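Local coordinates for protein 5-oxoprolinase subunit C (Escherichia coli, PDB 5DUD) that catalyses, as subunit C of the ATP-dependent 5-oxoprolinase, the cleavage of 5-oxoproline to L-glutamate coupled to hydrolysis of ATP to ADP and phosphate, at residues F193-Q199 and Q276-Q282. Numbering follows the deposited sequence.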
# COMPACT_ATOMS: atom_id res chain seq x y z
N PHE A 193 3.49 20.57 -13.96
CA PHE A 193 3.66 19.16 -13.59
C PHE A 193 4.63 18.41 -14.53
O PHE A 193 5.34 17.53 -14.06
CB PHE A 193 2.31 18.43 -13.55
CG PHE A 193 2.40 17.08 -12.88
CD1 PHE A 193 2.64 16.98 -11.52
CD2 PHE A 193 2.30 15.91 -13.61
CE1 PHE A 193 2.77 15.74 -10.90
CE2 PHE A 193 2.42 14.66 -12.99
CZ PHE A 193 2.65 14.59 -11.64
N TRP A 194 4.67 18.79 -15.82
CA TRP A 194 5.55 18.17 -16.80
C TRP A 194 6.84 18.97 -16.97
O TRP A 194 7.91 18.38 -17.01
CB TRP A 194 4.82 18.03 -18.17
CG TRP A 194 3.45 17.43 -18.10
CD1 TRP A 194 2.27 18.02 -18.44
CD2 TRP A 194 3.12 16.10 -17.67
NE1 TRP A 194 1.22 17.16 -18.22
CE2 TRP A 194 1.71 15.97 -17.75
CE3 TRP A 194 3.87 15.01 -17.22
CZ2 TRP A 194 1.05 14.79 -17.40
CZ3 TRP A 194 3.21 13.85 -16.86
CH2 TRP A 194 1.82 13.74 -16.97
N ARG A 195 6.73 20.31 -17.09
CA ARG A 195 7.89 21.17 -17.32
C ARG A 195 8.74 21.39 -16.07
O ARG A 195 9.96 21.29 -16.16
CB ARG A 195 7.45 22.53 -17.88
N SER A 196 8.12 21.72 -14.93
CA SER A 196 8.84 22.06 -13.70
C SER A 196 9.42 20.83 -12.96
O SER A 196 8.74 19.82 -12.87
CB SER A 196 7.92 22.83 -12.76
OG SER A 196 8.65 23.72 -11.92
N PRO A 197 10.65 20.92 -12.41
CA PRO A 197 11.20 19.77 -11.67
C PRO A 197 10.62 19.68 -10.26
O PRO A 197 10.26 20.71 -9.69
CB PRO A 197 12.69 20.09 -11.63
CG PRO A 197 12.75 21.55 -11.56
CD PRO A 197 11.59 22.05 -12.39
N TRP A 198 10.56 18.47 -9.70
CA TRP A 198 10.02 18.21 -8.37
C TRP A 198 11.09 17.66 -7.43
O TRP A 198 11.63 16.60 -7.71
CB TRP A 198 8.85 17.23 -8.49
CG TRP A 198 7.73 17.81 -9.30
CD1 TRP A 198 7.59 17.73 -10.65
CD2 TRP A 198 6.77 18.76 -8.84
NE1 TRP A 198 6.53 18.51 -11.05
CE2 TRP A 198 6.01 19.16 -9.96
CE3 TRP A 198 6.44 19.28 -7.58
CZ2 TRP A 198 4.93 20.04 -9.86
CZ3 TRP A 198 5.38 20.18 -7.49
CH2 TRP A 198 4.64 20.54 -8.61
N GLN A 199 11.39 18.38 -6.33
CA GLN A 199 12.41 17.96 -5.36
C GLN A 199 11.80 17.01 -4.33
O GLN A 199 10.72 17.28 -3.81
CB GLN A 199 13.03 19.18 -4.66
CG GLN A 199 14.44 18.92 -4.12
CD GLN A 199 14.73 19.55 -2.77
OE1 GLN A 199 13.97 20.36 -2.23
NE2 GLN A 199 15.89 19.23 -2.22
N GLN A 276 17.70 15.05 -4.62
CA GLN A 276 17.72 15.17 -6.09
C GLN A 276 16.33 15.41 -6.68
O GLN A 276 15.34 14.91 -6.15
CB GLN A 276 18.32 13.89 -6.71
CG GLN A 276 19.80 13.66 -6.39
CD GLN A 276 20.72 14.55 -7.18
OE1 GLN A 276 21.20 14.18 -8.26
NE2 GLN A 276 21.00 15.75 -6.68
N PRO A 277 16.24 16.14 -7.82
CA PRO A 277 14.93 16.40 -8.43
C PRO A 277 14.33 15.18 -9.13
O PRO A 277 14.97 14.15 -9.28
CB PRO A 277 15.23 17.53 -9.43
CG PRO A 277 16.65 17.33 -9.80
CD PRO A 277 17.33 16.81 -8.57
N ILE A 278 13.05 15.32 -9.56
CA ILE A 278 12.27 14.30 -10.28
C ILE A 278 11.50 14.99 -11.41
O ILE A 278 10.73 15.91 -11.13
CB ILE A 278 11.28 13.51 -9.37
CG1 ILE A 278 11.90 13.14 -8.00
CG2 ILE A 278 10.78 12.25 -10.10
CD1 ILE A 278 10.92 12.53 -7.01
N HIS A 279 11.66 14.53 -12.66
CA HIS A 279 10.93 15.09 -13.81
C HIS A 279 9.84 14.12 -14.25
O HIS A 279 10.07 12.92 -14.31
CB HIS A 279 11.87 15.38 -14.99
CG HIS A 279 12.97 16.34 -14.67
ND1 HIS A 279 14.23 15.91 -14.33
CD2 HIS A 279 12.96 17.70 -14.67
CE1 HIS A 279 14.95 17.00 -14.13
NE2 HIS A 279 14.23 18.10 -14.33
N PHE A 280 8.66 14.65 -14.59
CA PHE A 280 7.55 13.83 -15.08
C PHE A 280 7.44 13.99 -16.59
O PHE A 280 7.55 15.10 -17.11
CB PHE A 280 6.23 14.21 -14.40
CG PHE A 280 6.15 13.83 -12.93
CD1 PHE A 280 6.06 12.50 -12.55
CD2 PHE A 280 6.10 14.81 -11.95
CE1 PHE A 280 5.97 12.16 -11.20
CE2 PHE A 280 6.01 14.46 -10.60
CZ PHE A 280 5.95 13.13 -10.24
N VAL A 281 7.22 12.87 -17.29
CA VAL A 281 7.07 12.83 -18.75
C VAL A 281 5.61 12.45 -19.06
O VAL A 281 5.11 11.47 -18.51
CB VAL A 281 8.08 11.84 -19.38
CG1 VAL A 281 7.76 11.57 -20.85
CG2 VAL A 281 9.51 12.34 -19.23
N GLN A 282 4.94 13.19 -19.96
CA GLN A 282 3.56 12.86 -20.34
C GLN A 282 3.55 11.62 -21.23
O GLN A 282 4.25 11.59 -22.25
CB GLN A 282 2.87 14.05 -21.03
CG GLN A 282 1.35 13.94 -21.03
CD GLN A 282 0.64 15.20 -21.48
OE1 GLN A 282 1.20 16.30 -21.50
NE2 GLN A 282 -0.63 15.07 -21.83
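W194, near the end of helix 187-195, lies between Q282 and F193. The side chain of Q282 crosses the W194 indole from CB to OE1. CB sits over the centre of the six-membered ring, 3.8 Å from its centroid, in a CH-pi contact. CG is anti to the backbone N (chi1 -161°), and the chain then runs extended across that face. CG meets CZ2 of W194 at 3.7 Å. CD and OE1 end near NE1, with the amide nearly parallel to the indole. OE1 lies over the ring face, so the angle is too poor for a hydrogen bond; NE1 of W194 bonds instead to OH of Y182. CD2 of F193 lies over the opposite face, toward its rim.

The F280 ring makes an offset stack with F193, centroids 4.3 Å apart and planes at 14°. CD1 of W198 approaches CD2 of F280 at 3.5 Å, completing an aromatic cluster.

Beyond the helix the chain turns into strand 198-200, which pairs antiparallel with strand 277-282 in a mixed sheet of the cyclophilin-like carboxyltransferase domain. W198 N donates to I278 O at 2.9 Å. The return bond, I278 N to W198 O, is weak. CB of P197 packs against NE2 of H279 at 3.7 Å; ND1 of that imidazole is hydrogen-bonded to OD1 of N172.

Putting an alanine at W194 would probably leave the Q282 chain without the face it lies on and Y182 OH without its indole partner. Ring stacking and CH-pi contact hold the helix end to the strand, while one good and one weak backbone bond set the register.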